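Local coordinates for Sca-family protein (Rickettsia rickettsii, PDB 4LQ8) that belongs to the Sca family of rickettsial antigens and is probably involved in cell adhesion, here as its N-terminal head domain, at residues T66-E71 against K150-T155. Residues are numbered along the deposited sequence; the frame is centred on the assembly and turned at random.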
ATOM      1  N   THR A  66      -6.387 -11.443  -1.513  1.00 26.42           N
ATOM      2  CA  THR A  66      -7.074 -10.186  -1.202  1.00 24.29           C
ATOM      3  C   THR A  66      -7.595 -10.248   0.232  1.00 27.55           C
ATOM      4  O   THR A  66      -7.363  -9.309   0.995  1.00 27.15           O
ATOM      5  CB  THR A  66      -8.210  -9.951  -2.184  1.00 29.68           C
ATOM      6  OG1 THR A  66      -7.738 -10.166  -3.514  1.00 32.47           O
ATOM      7  CG2 THR A  66      -8.833  -8.560  -2.046  1.00 25.07           C
ATOM      8  N   LYS A  67      -8.236 -11.382   0.607  1.00 24.83           N
ATOM      9  CA  LYS A  67      -8.758 -11.582   1.953  1.00 24.83           C
ATOM     10  C   LYS A  67      -7.619 -11.525   3.002  1.00 29.34           C
ATOM     11  O   LYS A  67      -7.758 -10.800   3.980  1.00 29.88           O
ATOM     12  CB  LYS A  67      -9.550 -12.895   2.056  1.00 27.71           C
ATOM     13  CG  LYS A  67     -10.292 -13.029   3.400  1.00 32.43           C
ATOM     14  CD  LYS A  67     -11.221 -14.216   3.418  1.00 42.56           C
ATOM     15  CE  LYS A  67     -11.985 -14.341   4.719  1.00 38.49           C
ATOM     16  NZ  LYS A  67     -13.028 -15.389   4.636  1.00 42.67           N
ATOM     17  N   ALA A  68      -6.491 -12.229   2.762  1.00 26.77           N
ATOM     18  CA  ALA A  68      -5.336 -12.230   3.674  1.00 26.95           C
ATOM     19  C   ALA A  68      -4.770 -10.824   3.869  1.00 29.66           C
ATOM     20  O   ALA A  68      -4.454 -10.448   4.999  1.00 30.29           O
ATOM     21  CB  ALA A  68      -4.253 -13.158   3.168  1.00 28.00           C
ATOM     22  N   VAL A  69      -4.667 -10.035   2.786  1.00 25.32           N
ATOM     23  CA  VAL A  69      -4.163  -8.661   2.883  1.00 23.13           C
ATOM     24  C   VAL A  69      -5.153  -7.771   3.686  1.00 24.72           C
ATOM     25  O   VAL A  69      -4.714  -6.944   4.475  1.00 23.96           O
ATOM     26  CB  VAL A  69      -3.752  -8.089   1.488  1.00 25.76           C
ATOM     27  CG1 VAL A  69      -3.449  -6.589   1.539  1.00 23.58           C
ATOM     28  CG2 VAL A  69      -2.537  -8.849   0.956  1.00 25.87           C
ATOM     29  N   ARG A  70      -6.462  -7.959   3.517  1.00 22.27           N
ATOM     30  CA  ARG A  70      -7.460  -7.203   4.315  1.00 22.22           C
ATOM     31  C   ARG A  70      -7.352  -7.571   5.791  1.00 24.31           C
ATOM     32  O   ARG A  70      -7.336  -6.690   6.645  1.00 24.30           O
ATOM     33  CB  ARG A  70      -8.886  -7.501   3.819  1.00 22.57           C
ATOM     34  CG  ARG A  70      -9.155  -6.863   2.465  1.00 27.33           C
ATOM     35  CD  ARG A  70     -10.416  -7.408   1.844  1.00 30.24           C
ATOM     36  NE  ARG A  70     -10.723  -6.629   0.651  1.00 31.31           N
ATOM     37  CZ  ARG A  70     -11.644  -6.941  -0.255  1.00 47.08           C
ATOM     38  NH1 ARG A  70     -12.392  -8.029  -0.106  1.00 31.60           N
ATOM     39  NH2 ARG A  70     -11.828  -6.170  -1.313  1.00 32.81           N
ATOM     40  N   GLU A  71      -7.198  -8.871   6.081  1.00 22.13           N
ATOM     41  CA  GLU A  71      -7.110  -9.380   7.457  1.00 23.13           C
ATOM     42  C   GLU A  71      -5.821  -9.055   8.183  1.00 27.66           C
ATOM     43  O   GLU A  71      -5.837  -8.961   9.408  1.00 27.49           O
ATOM     44  CB  GLU A  71      -7.298 -10.902   7.488  1.00 25.07           C
ATOM     45  CG  GLU A  71      -8.675 -11.342   7.054  1.00 39.96           C
ATOM     46  CD  GLU A  71      -8.908 -12.841   7.145  1.00 60.54           C
ATOM     47  OE1 GLU A  71      -7.918 -13.607   7.146  1.00 38.43           O
ATOM     48  OE2 GLU A  71     -10.085 -13.248   7.230  1.00 55.23           O
ATOM     49  N   LYS A 150       5.138 -10.457   5.889  1.00 28.41           N
ATOM     50  CA  LYS A 150       5.879 -11.717   6.039  1.00 30.70           C
ATOM     51  C   LYS A 150       4.912 -12.895   6.082  1.00 34.96           C
ATOM     52  O   LYS A 150       5.167 -13.906   5.439  1.00 37.32           O
ATOM     53  CB  LYS A 150       6.732 -11.728   7.327  1.00 34.94           C
ATOM     54  CG  LYS A 150       8.101 -11.082   7.191  1.00 53.30           C
ATOM     55  CD  LYS A 150       8.836 -11.065   8.547  1.00 63.55           C
ATOM     56  CE  LYS A 150      10.070 -10.190   8.549  1.00 67.61           C
ATOM     57  NZ  LYS A 150      10.575  -9.940   9.927  1.00 70.56           N
ATOM     58  N   ASN A 151       3.818 -12.767   6.842  1.00 28.55           N
ATOM     59  CA  ASN A 151       2.830 -13.837   6.967  1.00 28.98           C
ATOM     60  C   ASN A 151       2.080 -14.076   5.673  1.00 31.97           C
ATOM     61  O   ASN A 151       1.861 -15.224   5.321  1.00 30.48           O
ATOM     62  CB  ASN A 151       1.886 -13.605   8.161  1.00 27.52           C
ATOM     63  CG  ASN A 151       2.589 -13.771   9.500  1.00 50.17           C
ATOM     64  OD1 ASN A 151       3.813 -13.952   9.598  1.00 46.21           O
ATOM     65  ND2 ASN A 151       1.839 -13.706  10.571  1.00 42.60           N
ATOM     66  N   VAL A 152       1.753 -13.015   4.930  1.00 29.69           N
ATOM     67  CA  VAL A 152       1.086 -13.153   3.621  1.00 29.15           C
ATOM     68  C   VAL A 152       2.017 -13.877   2.634  1.00 34.92           C
ATOM     69  O   VAL A 152       1.618 -14.879   2.027  1.00 32.62           O
ATOM     70  CB  VAL A 152       0.550 -11.803   3.073  1.00 30.07           C
ATOM     71  CG1 VAL A 152       0.064 -11.930   1.632  1.00 29.26           C
ATOM     72  CG2 VAL A 152      -0.568 -11.276   3.963  1.00 29.94           C
ATOM     73  N   HIS A 153       3.254 -13.365   2.482  1.00 34.09           N
ATOM     74  CA  HIS A 153       4.231 -13.969   1.588  1.00 34.81           C
ATOM     75  C   HIS A 153       4.584 -15.395   2.005  1.00 40.30           C
ATOM     76  O   HIS A 153       4.676 -16.231   1.127  1.00 42.23           O
ATOM     77  CB  HIS A 153       5.467 -13.080   1.406  1.00 35.16           C
ATOM     78  CG  HIS A 153       5.150 -11.728   0.825  1.00 37.16           C
ATOM     79  ND1 HIS A 153       5.859 -10.602   1.199  1.00 38.09           N
ATOM     80  CD2 HIS A 153       4.208 -11.368  -0.080  1.00 38.20           C
ATOM     81  CE1 HIS A 153       5.321  -9.598   0.526  1.00 36.67           C
ATOM     82  NE2 HIS A 153       4.318 -10.008  -0.246  1.00 37.24           N
ATOM     83  N   ASN A 154       4.701 -15.701   3.309  1.00 35.48           N
ATOM     84  CA  ASN A 154       4.990 -17.075   3.731  1.00 36.72           C
ATOM     85  C   ASN A 154       3.798 -18.028   3.564  1.00 41.56           C
ATOM     86  O   ASN A 154       4.023 -19.185   3.245  1.00 43.88           O
ATOM     87  CB  ASN A 154       5.536 -17.151   5.158  1.00 40.44           C
ATOM     88  CG  ASN A 154       6.908 -16.540   5.344  1.00 73.08           C
ATOM     89  OD1 ASN A 154       7.681 -16.350   4.397  1.00 69.67           O
ATOM     90  ND2 ASN A 154       7.242 -16.204   6.582  1.00 67.62           N
ATOM     91  N   THR A 155       2.544 -17.563   3.775  1.00 34.46           N
ATOM     92  CA  THR A 155       1.346 -18.391   3.610  1.00 34.59           C
ATOM     93  C   THR A 155       1.093 -18.762   2.125  1.00 37.81           C
ATOM     94  O   THR A 155       0.685 -19.884   1.835  1.00 38.39           O
ATOM     95  CB  THR A 155       0.117 -17.689   4.253  1.00 39.34           C
ATOM     96  OG1 THR A 155       0.374 -17.483   5.638  1.00 36.63           O
ATOM     97  CG2 THR A 155      -1.190 -18.472   4.097  1.00 35.37           C
TER
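Val-152 is the side chain to follow: it leaves helix 135-155 pointing toward helix 64-90 and touches two successive residues there, Ala-68 and Val-69. Its CB stands back, 5.0 Å from Ala-68 CB, and the two methyls do the touching. CG1, anti to the backbone N (chi1 171°), turns to the Val-69 side and meets the CG2 methyl of Val-69 at 4.1 Å. The other branch, CG2, goes to Ala-68, lying 4.2 Å from Ala-68 CB and 4.1 Å from Ala-68 O.

The two valine side chains cross at about a right angle and meet through one methyl of each. Val-69 holds CG1 anti to its backbone N (chi1 170°), which leaves CG2 as the branch facing Val-152. The small Ala-68 lets the backbones draw in here, with Ala-68 CA and Val-152 CA 6.5 Å apart. No hydrogen bond joins the segments; the contact is apolar and small, about 110 Å² in all. Ala-68 O, beside the valine methyl, accepts a bond from Thr-72 OG1 within its own helix.

One turn on from Asn-151, Thr-155 folds its hydroxyl back, and OG1 gives a 2.7 Å hydrogen bond to Asn-151 O. Thr-155 N reaches the same oxygen from the opposite face of its plane, so two bonds grip this carbonyl in the last turn of helix 135-155.

Val-69 also packs on strands 258-265 and 271-277, while His-153 bonds to Ser-240 and meets Tyr-258 edge-to-face. Both helices thus rest on the mixed beta-sheet of the head domain, and the contact of Val-152 with Ala-68 and Val-69 joins them as helices packed side by side on one face of a largely antiparallel sheet.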